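Local coordinates for protein metallo-carboxypeptidase (Pseudomonas aeruginosa, PDB 4A39) that probably removes C-terminal residues from peptides or proteins as a zinc-dependent metallocarboxypeptidase of the M14 family, at residues W174-Q179 with F269-G274; V281-C286 with L343-E348; G285-P290 with Y319-P324; E300-E305 with A381-E386. One frame throughout, in Å; residues are numbered along the deposited sequence.

Contact 1: residues W174-Q179 with F269-G274. With ZN (zinc ion), chain C; GEM ((2-guanidinoethylmercapto)succinic acid), chain D.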
# COMPACT_ATOMS: atom_id res chain seq x y z
N TRP A 174 7.25 -14.50 1.40
CA TRP A 174 6.30 -13.80 0.54
C TRP A 174 5.90 -12.41 0.99
O TRP A 174 5.59 -12.18 2.17
CB TRP A 174 5.03 -14.64 0.39
CG TRP A 174 5.21 -15.92 -0.35
CD1 TRP A 174 5.91 -17.02 0.06
CD2 TRP A 174 4.64 -16.25 -1.62
NE1 TRP A 174 5.81 -18.02 -0.89
CE2 TRP A 174 5.03 -17.57 -1.93
CE3 TRP A 174 3.83 -15.55 -2.53
CZ2 TRP A 174 4.65 -18.22 -3.11
CZ3 TRP A 174 3.45 -16.19 -3.71
CH2 TRP A 174 3.86 -17.51 -3.98
N VAL A 175 5.87 -11.49 0.03
CA VAL A 175 5.45 -10.12 0.28
C VAL A 175 4.58 -9.67 -0.90
O VAL A 175 5.05 -9.67 -2.04
CB VAL A 175 6.65 -9.17 0.37
CG1 VAL A 175 6.17 -7.76 0.71
CG2 VAL A 175 7.62 -9.67 1.43
N ILE A 176 3.33 -9.33 -0.62
CA ILE A 176 2.42 -8.86 -1.66
C ILE A 176 1.92 -7.47 -1.27
O ILE A 176 1.82 -7.14 -0.08
CB ILE A 176 1.22 -9.82 -1.89
CG1 ILE A 176 0.28 -9.80 -0.69
CG2 ILE A 176 1.75 -11.24 -2.14
CD1 ILE A 176 -0.96 -10.64 -0.90
N ALA A 177 1.58 -6.66 -2.26
CA ALA A 177 1.16 -5.29 -1.97
C ALA A 177 -0.03 -4.74 -2.74
O ALA A 177 -0.36 -5.19 -3.84
CB ALA A 177 2.35 -4.35 -2.18
N GLN A 178 -0.65 -3.75 -2.12
CA GLN A 178 -1.78 -3.00 -2.67
C GLN A 178 -3.00 -3.77 -3.17
O GLN A 178 -3.49 -3.53 -4.27
CB GLN A 178 -1.27 -2.06 -3.78
CG GLN A 178 -1.83 -0.63 -3.68
CD GLN A 178 -1.10 0.36 -4.57
OE1 GLN A 178 0.13 0.43 -4.56
NE2 GLN A 178 -1.85 1.16 -5.34
N GLN A 179 -3.50 -4.69 -2.35
CA GLN A 179 -4.72 -5.41 -2.71
C GLN A 179 -5.83 -4.37 -2.82
O GLN A 179 -6.77 -4.52 -3.60
CB GLN A 179 -5.10 -6.43 -1.64
CG GLN A 179 -4.29 -7.69 -1.64
CD GLN A 179 -4.92 -8.73 -0.74
OE1 GLN A 179 -5.91 -9.38 -1.12
NE2 GLN A 179 -4.38 -8.87 0.47
N PHE A 269 4.86 -14.35 5.46
CA PHE A 269 3.93 -13.62 4.61
C PHE A 269 3.65 -12.22 5.13
O PHE A 269 3.22 -12.04 6.26
CB PHE A 269 2.60 -14.37 4.50
CG PHE A 269 1.57 -13.65 3.68
CD1 PHE A 269 1.76 -13.45 2.31
CD2 PHE A 269 0.41 -13.15 4.27
CE1 PHE A 269 0.82 -12.76 1.55
CE2 PHE A 269 -0.54 -12.46 3.51
CZ PHE A 269 -0.34 -12.27 2.15
N LEU A 270 3.91 -11.23 4.28
CA LEU A 270 3.65 -9.84 4.64
C LEU A 270 2.71 -9.26 3.59
O LEU A 270 3.00 -9.31 2.39
CB LEU A 270 4.96 -9.03 4.67
CG LEU A 270 6.03 -9.49 5.66
CD1 LEU A 270 7.24 -8.58 5.56
CD2 LEU A 270 5.47 -9.45 7.08
N ASP A 271 1.57 -8.73 4.04
CA ASP A 271 0.55 -8.14 3.18
C ASP A 271 0.63 -6.63 3.44
O ASP A 271 0.28 -6.17 4.51
CB ASP A 271 -0.81 -8.73 3.57
CG ASP A 271 -1.93 -8.32 2.64
OD1 ASP A 271 -1.66 -7.90 1.49
OD2 ASP A 271 -3.10 -8.43 3.07
N ILE A 272 1.11 -5.88 2.44
CA ILE A 272 1.30 -4.44 2.60
C ILE A 272 0.07 -3.59 2.30
O ILE A 272 -0.47 -3.62 1.18
CB ILE A 272 2.48 -3.95 1.72
CG1 ILE A 272 3.65 -4.94 1.81
CG2 ILE A 272 2.94 -2.57 2.19
CD1 ILE A 272 4.17 -5.19 3.23
N HIS A 273 -0.35 -2.81 3.30
CA HIS A 273 -1.53 -1.95 3.24
C HIS A 273 -1.27 -0.54 3.77
O HIS A 273 -0.17 -0.20 4.19
CB HIS A 273 -2.66 -2.54 4.10
CG HIS A 273 -3.24 -3.82 3.59
ND1 HIS A 273 -4.50 -3.89 3.03
CD2 HIS A 273 -2.76 -5.09 3.60
CE1 HIS A 273 -4.77 -5.15 2.72
NE2 HIS A 273 -3.73 -5.89 3.06
N GLY A 274 -2.33 0.27 3.76
CA GLY A 274 -2.26 1.62 4.28
C GLY A 274 -3.53 1.88 5.07
O GLY A 274 -4.61 1.43 4.67
ZN ZN C . -5.90 -2.27 2.77
C8 GEM D . -7.35 -4.44 6.67
S7 GEM D . -5.81 -5.34 6.24
C6 GEM D . -5.55 -6.30 7.77
C5 GEM D . -6.08 -5.63 9.04
N3 GEM D . -7.55 -5.66 9.06
C1 GEM D . -8.18 -6.38 9.99
N4 GEM D . -7.47 -7.06 10.88
N2 GEM D . -9.51 -6.41 10.03
C9 GEM D . -8.48 -4.74 5.69
O14 GEM D . -8.27 -5.61 4.81
O15 GEM D . -9.53 -4.09 5.83
C10 GEM D . -7.09 -2.93 6.75
C11 GEM D . -6.63 -2.35 5.41
O12 GEM D . -5.58 -1.67 5.41
O13 GEM D . -7.35 -2.60 4.42
O HOH W 1 -2.24 -5.52 0.21
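A single histidine is gripped at both ring nitrogens here: His273 ND1 binds the zinc ion at 2.2 Å, while His273 NE2 donates to Asp271 OD2, two residues back on its own strand, at 2.6 Å. The setting is a parallel pair, strands 171-177 and 268-275, in the mixed sheet of the M14 zinc carboxypeptidase domain; His180 and Glu183 complete the protein ligands of the metal. NE2 meets the carboxylate from above, 64° out of its plane, although the carboxylate oxygen lies in the plane of the imidazole. That negative charge would be expected to make the ring a stronger donor to zinc. Gln179 suits the second shell because an amide can bind in several directions: its NE2 bonds Asp271 OD1 at 3.1 Å and also Asn240, while OE1 accepts from Trp243. Backbone bonds alternate between the strands, the straightest from Ile272 N to Ile176 O (178°), and fade to a weak one at Gln178 N, where strand 171-177 has ended. Val175, Ala177, Leu270 and Ile272 make one face apolar. On the other, Ile176 has CG1 in the crowded position between backbone N and carbonyl carbon (chi1 69°), bringing CD1 to the edge of the Phe269 ring, 3.5 Å from Phe269 CZ. A water lies over the rim of one face of the His273 imidazole, and GEM S7 lies 3.6 Å above the opposite face, over the ring centre.

Contact 2: residues V281-C286 with L343-E348. With GEM ((2-guanidinoethylmercapto)succinic acid), chain D.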
# COMPACT_ATOMS: atom_id res chain seq x y z
N VAL A 281 2.82 3.88 11.87
CA VAL A 281 3.10 2.67 11.12
C VAL A 281 2.96 1.53 12.12
O VAL A 281 3.44 1.64 13.25
CB VAL A 281 4.54 2.65 10.57
CG1 VAL A 281 4.86 1.28 10.01
CG2 VAL A 281 4.72 3.72 9.51
N PHE A 282 2.30 0.45 11.73
CA PHE A 282 2.15 -0.70 12.62
C PHE A 282 1.91 -1.98 11.85
O PHE A 282 1.86 -1.97 10.62
CB PHE A 282 1.00 -0.47 13.62
CG PHE A 282 -0.36 -0.40 12.99
CD1 PHE A 282 -0.83 0.80 12.44
CD2 PHE A 282 -1.18 -1.52 12.96
CE1 PHE A 282 -2.10 0.87 11.87
CE2 PHE A 282 -2.46 -1.46 12.38
CZ PHE A 282 -2.91 -0.26 11.84
N ALA A 283 1.78 -3.09 12.57
CA ALA A 283 1.52 -4.39 11.97
C ALA A 283 0.42 -5.12 12.73
O ALA A 283 0.37 -5.06 13.96
CB ALA A 283 2.79 -5.23 11.96
N ALA A 284 -0.46 -5.79 12.00
CA ALA A 284 -1.55 -6.56 12.61
C ALA A 284 -1.21 -8.04 12.41
O ALA A 284 -0.99 -8.48 11.28
CB ALA A 284 -2.88 -6.23 11.94
N GLY A 285 -1.19 -8.80 13.51
CA GLY A 285 -0.85 -10.21 13.45
C GLY A 285 -1.99 -11.21 13.34
O GLY A 285 -3.12 -10.85 13.02
N CYS A 286 -1.69 -12.48 13.64
CA CYS A 286 -2.67 -13.56 13.55
C CYS A 286 -3.13 -14.12 14.89
O CYS A 286 -3.53 -15.29 14.96
CB CYS A 286 -2.09 -14.73 12.74
SG CYS A 286 -1.62 -14.38 11.04
N LEU A 343 4.82 -17.11 10.01
CA LEU A 343 4.73 -15.77 10.57
C LEU A 343 4.03 -14.96 9.48
O LEU A 343 4.42 -15.02 8.31
CB LEU A 343 6.13 -15.22 10.84
CG LEU A 343 6.22 -13.76 11.29
CD1 LEU A 343 5.44 -13.58 12.59
CD2 LEU A 343 7.67 -13.37 11.49
N ALA A 344 3.01 -14.21 9.87
CA ALA A 344 2.25 -13.42 8.90
C ALA A 344 1.75 -12.12 9.52
O ALA A 344 1.23 -12.12 10.64
CB ALA A 344 1.07 -14.22 8.38
N PHE A 345 1.88 -11.04 8.77
CA PHE A 345 1.45 -9.72 9.22
C PHE A 345 0.81 -8.90 8.11
O PHE A 345 1.11 -9.09 6.93
CB PHE A 345 2.63 -8.87 9.70
CG PHE A 345 3.13 -9.17 11.08
CD1 PHE A 345 2.34 -8.90 12.19
CD2 PHE A 345 4.42 -9.64 11.27
CE1 PHE A 345 2.85 -9.08 13.48
CE2 PHE A 345 4.93 -9.83 12.55
CZ PHE A 345 4.14 -9.55 13.66
N THR A 346 -0.06 -7.99 8.52
CA THR A 346 -0.64 -7.04 7.60
C THR A 346 0.17 -5.82 8.03
O THR A 346 0.12 -5.44 9.20
CB THR A 346 -2.13 -6.76 7.89
OG1 THR A 346 -2.90 -7.94 7.63
CG2 THR A 346 -2.63 -5.63 7.02
N ILE A 347 0.95 -5.25 7.12
CA ILE A 347 1.75 -4.07 7.45
C ILE A 347 0.91 -2.85 7.09
O ILE A 347 0.37 -2.77 5.98
CB ILE A 347 3.09 -4.04 6.66
CG1 ILE A 347 3.95 -5.25 7.04
CG2 ILE A 347 3.84 -2.75 6.97
CD1 ILE A 347 4.34 -5.31 8.50
N GLU A 348 0.82 -1.90 8.01
CA GLU A 348 0.01 -0.71 7.80
C GLU A 348 0.77 0.60 7.90
O GLU A 348 1.34 0.92 8.94
CB GLU A 348 -1.14 -0.68 8.80
CG GLU A 348 -2.13 -1.84 8.71
CD GLU A 348 -3.05 -1.73 7.52
OE1 GLU A 348 -3.12 -0.64 6.90
OE2 GLU A 348 -3.73 -2.73 7.21
C8 GEM D . -7.35 -4.44 6.67
S7 GEM D . -5.81 -5.34 6.24
C6 GEM D . -5.55 -6.30 7.77
C5 GEM D . -6.08 -5.63 9.04
N3 GEM D . -7.55 -5.66 9.06
C1 GEM D . -8.18 -6.38 9.99
N4 GEM D . -7.47 -7.06 10.88
N2 GEM D . -9.51 -6.41 10.03
C9 GEM D . -8.48 -4.74 5.69
O14 GEM D . -8.27 -5.61 4.81
O15 GEM D . -9.53 -4.09 5.83
C10 GEM D . -7.09 -2.93 6.75
C11 GEM D . -6.63 -2.35 5.41
O12 GEM D . -5.58 -1.67 5.41
O13 GEM D . -7.35 -2.60 4.42
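Packing is tightest where Phe282 pairs with Glu348 across the antiparallel strands. The ring has its CG in the crowded position between backbone N and carbonyl carbon (chi1 65°), which lays it alongside the glutamate so that Glu348 CB sits over one face, a CH-pi contact 3.7 Å from the Phe282 ring centroid. Beneath it, Glu348 N donates to Phe282 O at 2.8 Å and Phe282 N returns a bond to Glu348 O. The aromatic face thus packs against the aliphatic stem of Glu348, which, bent at chi2, carries its carboxylate to the bound GEM. Glu348 OE2 lies 2.8 Å from GEM O12, so one of the two acid groups probably carries a proton, consistent with the predicted proton donor/acceptor role of Glu348. On the other face Ala283 CB fits between Phe345 CD1 (3.7 Å) and Ile347 CD1. The looser side is Ala284 and Gly285, small and partly exposed; Ala284 exchanges two backbone bonds with Thr346, yet their CB atoms stay 4.2 Å apart. Thr346 itself is buried and turns CG2 to GEM C6, 3.1 Å away. Strand 282-284 borders the seven-stranded sheet, strand 343-350 lies between it and strand 268-275, helix 332-340 packs on Cys286, Ala344 and Thr346, and helix 294-308 covers Phe345.

Contact 3: residues G285-P290 with Y319-P324. With GEM ((2-guanidinoethylmercapto)succinic acid), chain D.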
# COMPACT_ATOMS: atom_id res chain seq x y z
N GLY A 285 -1.19 -8.80 13.51
CA GLY A 285 -0.85 -10.21 13.45
C GLY A 285 -1.99 -11.21 13.34
O GLY A 285 -3.12 -10.85 13.02
N CYS A 286 -1.69 -12.48 13.64
CA CYS A 286 -2.67 -13.56 13.55
C CYS A 286 -3.13 -14.12 14.89
O CYS A 286 -3.53 -15.29 14.96
CB CYS A 286 -2.09 -14.73 12.74
SG CYS A 286 -1.62 -14.38 11.04
N GLU A 287 -3.09 -13.32 15.95
CA GLU A 287 -3.48 -13.82 17.27
C GLU A 287 -4.90 -14.37 17.38
O GLU A 287 -5.21 -15.09 18.33
CB GLU A 287 -3.24 -12.76 18.35
CG GLU A 287 -4.18 -11.56 18.37
CD GLU A 287 -3.96 -10.59 17.22
OE1 GLU A 287 -2.83 -10.50 16.70
OE2 GLU A 287 -4.93 -9.89 16.86
N GLY A 288 -5.75 -14.05 16.40
CA GLY A 288 -7.12 -14.54 16.42
C GLY A 288 -7.31 -15.86 15.69
O GLY A 288 -8.41 -16.43 15.69
N ASN A 289 -6.25 -16.36 15.05
CA ASN A 289 -6.31 -17.62 14.31
C ASN A 289 -6.50 -18.83 15.22
O ASN A 289 -5.85 -18.95 16.25
CB ASN A 289 -5.03 -17.84 13.51
CG ASN A 289 -5.01 -17.11 12.18
OD1 ASN A 289 -4.05 -17.22 11.41
ND2 ASN A 289 -6.07 -16.36 11.90
N PRO A 290 -7.40 -19.75 14.84
CA PRO A 290 -7.59 -20.94 15.67
C PRO A 290 -6.26 -21.70 15.67
O PRO A 290 -5.91 -22.39 16.63
CB PRO A 290 -8.69 -21.69 14.95
CG PRO A 290 -9.54 -20.58 14.40
CD PRO A 290 -8.49 -19.63 13.84
N TYR A 319 -4.62 -1.85 15.23
CA TYR A 319 -5.95 -2.41 15.38
C TYR A 319 -6.03 -3.22 16.67
O TYR A 319 -5.02 -3.73 17.17
CB TYR A 319 -6.29 -3.33 14.20
CG TYR A 319 -6.21 -2.67 12.85
CD1 TYR A 319 -6.73 -1.39 12.64
CD2 TYR A 319 -5.63 -3.33 11.76
CE1 TYR A 319 -6.66 -0.78 11.39
CE2 TYR A 319 -5.56 -2.73 10.51
CZ TYR A 319 -6.08 -1.45 10.33
OH TYR A 319 -6.00 -0.85 9.10
N PRO A 320 -7.24 -3.35 17.24
CA PRO A 320 -7.38 -4.12 18.47
C PRO A 320 -6.98 -5.56 18.18
O PRO A 320 -7.08 -6.01 17.03
CB PRO A 320 -8.87 -4.00 18.79
CG PRO A 320 -9.23 -2.67 18.21
CD PRO A 320 -8.51 -2.70 16.88
N ARG A 321 -6.52 -6.28 19.19
CA ARG A 321 -6.16 -7.66 18.96
C ARG A 321 -7.42 -8.50 19.00
O ARG A 321 -8.38 -8.17 19.72
CB ARG A 321 -5.17 -8.16 19.99
CG ARG A 321 -5.53 -7.85 21.42
CD ARG A 321 -4.28 -7.90 22.26
NE ARG A 321 -3.17 -7.23 21.59
CZ ARG A 321 -2.34 -7.83 20.73
NH1 ARG A 321 -2.51 -9.11 20.43
NH2 ARG A 321 -1.37 -7.13 20.16
N SER A 322 -7.43 -9.57 18.23
CA SER A 322 -8.58 -10.45 18.18
C SER A 322 -8.60 -11.38 19.39
O SER A 322 -7.55 -11.78 19.88
CB SER A 322 -8.54 -11.30 16.91
OG SER A 322 -9.51 -12.33 16.95
N ALA A 323 -9.80 -11.69 19.86
CA ALA A 323 -9.96 -12.61 20.98
C ALA A 323 -9.54 -13.96 20.42
O ALA A 323 -9.66 -14.20 19.22
CB ALA A 323 -11.41 -12.64 21.44
N PRO A 324 -9.05 -14.87 21.27
CA PRO A 324 -8.63 -16.19 20.80
C PRO A 324 -9.62 -16.87 19.86
O PRO A 324 -10.81 -16.99 20.17
CB PRO A 324 -8.42 -16.96 22.10
CG PRO A 324 -7.92 -15.89 23.03
CD PRO A 324 -8.86 -14.74 22.73
C8 GEM D . -7.35 -4.44 6.67
S7 GEM D . -5.81 -5.34 6.24
C6 GEM D . -5.55 -6.30 7.77
C5 GEM D . -6.08 -5.63 9.04
N3 GEM D . -7.55 -5.66 9.06
C1 GEM D . -8.18 -6.38 9.99
N4 GEM D . -7.47 -7.06 10.88
N2 GEM D . -9.51 -6.41 10.03
C9 GEM D . -8.48 -4.74 5.69
O14 GEM D . -8.27 -5.61 4.81
O15 GEM D . -9.53 -4.09 5.83
C10 GEM D . -7.09 -2.93 6.75
C11 GEM D . -6.63 -2.35 5.41
O12 GEM D . -5.58 -1.67 5.41
O13 GEM D . -7.35 -2.60 4.42
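Two irregular surface loops meet where a type I beta turn, Cys286 to Asn289, rests on the extended segment 319-324; the turn is closed by Asn289 N bonding Cys286 O. Both loops belong to the zinc carboxypeptidase domain, one leading from strand 282-284 to helix 294-308 and the other from that helix to helix 332-340. Tyr319 opens its segment in the ligand pocket: Tyr319 CE2 touches GEM C5 at 3.3 Å, its OH bonds Asp275, and its ring meets Phe282 edge-to-face. After Pro320 comes Arg321, whose CB packs 3.6 Å from Glu287 OE2. The guanidinium is turned 62° from the carboxylate, and Arg321 NH1 stands 4.0 Å from Glu287 OE1, which lies well out of the guanidinium plane, so this long salt bridge is a matter of charge without a directed N-H. Ser322 makes the directed bond. Its N donates to the anti lone pair of Glu287 OE2 at 2.9 Å and nearly straight (167°), a reach made possible because Glu287 starts from the crowded chi1 position (72°) and bends again at chi2. Ser322 OG, anti to its backbone N, lies 3.3 Å from Gly288 CA, an approach that a residue without a beta carbon permits. The same hydroxyl donates to the next carbonyl, Ala323 O. Pro324 closes the segment loosely, its CA 4.4 Å from Glu287 O.

Contact 4: residues E300-E305 with A381-E386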
# COMPACT_ATOMS: atom_id res chain seq x y z
N GLU A 300 6.01 -13.15 16.25
CA GLU A 300 5.40 -11.85 16.00
C GLU A 300 6.07 -10.82 16.91
O GLU A 300 6.37 -9.71 16.49
CB GLU A 300 3.89 -11.90 16.24
CG GLU A 300 3.15 -12.85 15.31
CD GLU A 300 1.64 -12.75 15.42
OE1 GLU A 300 1.14 -12.28 16.46
OE2 GLU A 300 0.94 -13.15 14.46
N GLN A 301 6.32 -11.21 18.16
CA GLN A 301 6.97 -10.33 19.13
C GLN A 301 8.37 -9.99 18.63
O GLN A 301 8.78 -8.82 18.64
CB GLN A 301 7.05 -11.03 20.50
CG GLN A 301 7.05 -10.12 21.72
CD GLN A 301 8.24 -9.20 21.78
OE1 GLN A 301 9.39 -9.64 21.74
NE2 GLN A 301 7.98 -7.90 21.91
N ARG A 302 9.10 -11.01 18.19
CA ARG A 302 10.45 -10.83 17.66
C ARG A 302 10.50 -9.85 16.49
O ARG A 302 11.34 -8.95 16.45
CB ARG A 302 11.02 -12.18 17.22
CG ARG A 302 11.36 -13.13 18.36
CD ARG A 302 12.67 -12.75 19.02
NE ARG A 302 13.79 -12.85 18.09
CZ ARG A 302 14.67 -11.88 17.86
NH1 ARG A 302 14.56 -10.72 18.50
NH2 ARG A 302 15.66 -12.06 17.00
N PHE A 303 9.59 -10.04 15.53
CA PHE A 303 9.51 -9.19 14.35
C PHE A 303 9.24 -7.73 14.70
O PHE A 303 9.93 -6.82 14.21
CB PHE A 303 8.41 -9.70 13.42
CG PHE A 303 8.30 -8.94 12.12
CD1 PHE A 303 7.53 -7.77 12.05
CD2 PHE A 303 8.96 -9.38 10.98
CE1 PHE A 303 7.43 -7.06 10.86
CE2 PHE A 303 8.86 -8.67 9.79
CZ PHE A 303 8.09 -7.50 9.73
N ARG A 304 8.24 -7.50 15.54
CA ARG A 304 7.89 -6.14 15.93
C ARG A 304 9.02 -5.42 16.67
O ARG A 304 9.29 -4.25 16.42
CB ARG A 304 6.64 -6.14 16.82
CG ARG A 304 5.33 -6.36 16.06
CD ARG A 304 4.14 -6.29 17.02
NE ARG A 304 2.86 -6.34 16.32
CZ ARG A 304 1.93 -7.26 16.55
NH1 ARG A 304 2.13 -8.22 17.44
NH2 ARG A 304 0.78 -7.22 15.87
N GLU A 305 9.68 -6.16 17.57
CA GLU A 305 10.78 -5.60 18.36
C GLU A 305 11.98 -5.24 17.50
O GLU A 305 12.56 -4.15 17.64
CB GLU A 305 11.20 -6.60 19.44
CG GLU A 305 12.00 -5.98 20.58
CD GLU A 305 12.17 -6.93 21.76
OE1 GLU A 305 11.49 -7.98 21.79
OE2 GLU A 305 12.97 -6.61 22.66
N ALA A 381 16.40 -10.44 7.84
CA ALA A 381 17.75 -10.99 7.85
C ALA A 381 18.12 -11.49 9.25
O ALA A 381 18.79 -12.51 9.39
CB ALA A 381 18.75 -9.93 7.40
N VAL A 382 17.68 -10.76 10.27
CA VAL A 382 17.96 -11.13 11.66
C VAL A 382 17.15 -12.34 12.12
O VAL A 382 17.64 -13.17 12.88
CB VAL A 382 17.65 -9.96 12.62
CG1 VAL A 382 17.86 -10.39 14.07
CG2 VAL A 382 18.53 -8.77 12.29
N LEU A 383 15.91 -12.43 11.66
CA LEU A 383 15.00 -13.51 12.05
C LEU A 383 15.03 -14.76 11.19
O LEU A 383 14.39 -15.75 11.53
CB LEU A 383 13.56 -13.00 12.06
CG LEU A 383 13.23 -11.67 12.74
CD1 LEU A 383 11.74 -11.39 12.59
CD2 LEU A 383 13.62 -11.71 14.21
N VAL A 384 15.77 -14.73 10.08
CA VAL A 384 15.80 -15.87 9.17
C VAL A 384 15.96 -17.26 9.81
O VAL A 384 15.25 -18.19 9.43
CB VAL A 384 16.87 -15.69 8.07
CG1 VAL A 384 18.26 -15.94 8.62
CG2 VAL A 384 16.56 -16.60 6.89
N ASP A 385 16.87 -17.40 10.76
CA ASP A 385 17.09 -18.70 11.40
C ASP A 385 15.98 -19.12 12.36
O ASP A 385 15.96 -20.27 12.83
CB ASP A 385 18.42 -18.71 12.17
CG ASP A 385 19.61 -18.47 11.26
OD1 ASP A 385 19.68 -19.11 10.20
OD2 ASP A 385 20.49 -17.65 11.62
N GLU A 386 15.06 -18.21 12.65
CA GLU A 386 13.96 -18.49 13.58
C GLU A 386 12.61 -18.74 12.90
O GLU A 386 11.67 -19.20 13.54
CB GLU A 386 13.80 -17.33 14.56
CG GLU A 386 15.04 -17.02 15.38
CD GLU A 386 14.91 -15.73 16.16
OE1 GLU A 386 13.92 -15.58 16.92
OE2 GLU A 386 15.80 -14.86 16.03
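Glu386 OE1 is gripped by one good hydrogen bond, from Arg302 NE at 3.0 Å and nearly straight at 168°, with a long, weak ion pair to Arg298 besides. The other carboxylate oxygen is taken as well, because Arg302 NH2 donates to Glu386 OE2, also at 3.0 Å. This is the side-on salt bridge, NE and one NH each meeting a syn lone pair, and it holds the guanidinium and carboxylate nearly coplanar, 5° apart. Glutamate suits the place because its chain runs extended beyond CG to meet the arginine head at about a right angle, whereas Arg302 has to bend at chi2 and chi3 to bring NE and NH2 to the carboxylate. Arg302 NH1 forms a second salt bridge, with Glu306 one turn further on, so the cation lies between two glutamates. The bridge ties helix 294-308, part of the helical layer over the zinc carboxypeptidase sheet, to segment 381-386, in which Glu386 N bonds Leu383 O. Beside the charges lies an apolar contact. Leu383 divides its branches: CD2 lies over one face of the guanidinium, toward its rim, 3.5 Å from Arg302 NH2, and CD1 presses on the neighbouring residue, 3.6 Å from Phe303 CA and 3.8 Å from Phe303 CD2. A forked leucine can serve both partners at once, and Val382 CG1 adds a light touch at 4.0 Å from Arg302 NH2. Phe303, with CG anti to its backbone N, carries its ring inward to meet Phe345 of strand 343-350.

Contacts 1 and 2 lie side by side in the seven-stranded sheet, their centres about 9 Å apart: strand 268-275 of the first is bonded to strand 343-350 of the second. Contact 3 continues from contact 2, sharing Gly285 and Cys286, with centres about 11 Å apart. All three touch GEM, so strand ends and a loop each supply part of the ligand pocket. Contact 4 sits in the helical layer, about 13 Å from contact 2 between centres, joined to it through Glu300 with Cys286 and Arg304 with Ala283. Along the chain contact 1 closes before the others open, whereas contact 4 alternates with contacts 2 and 3, lacing helices 294-308 and 366-383 into the domain.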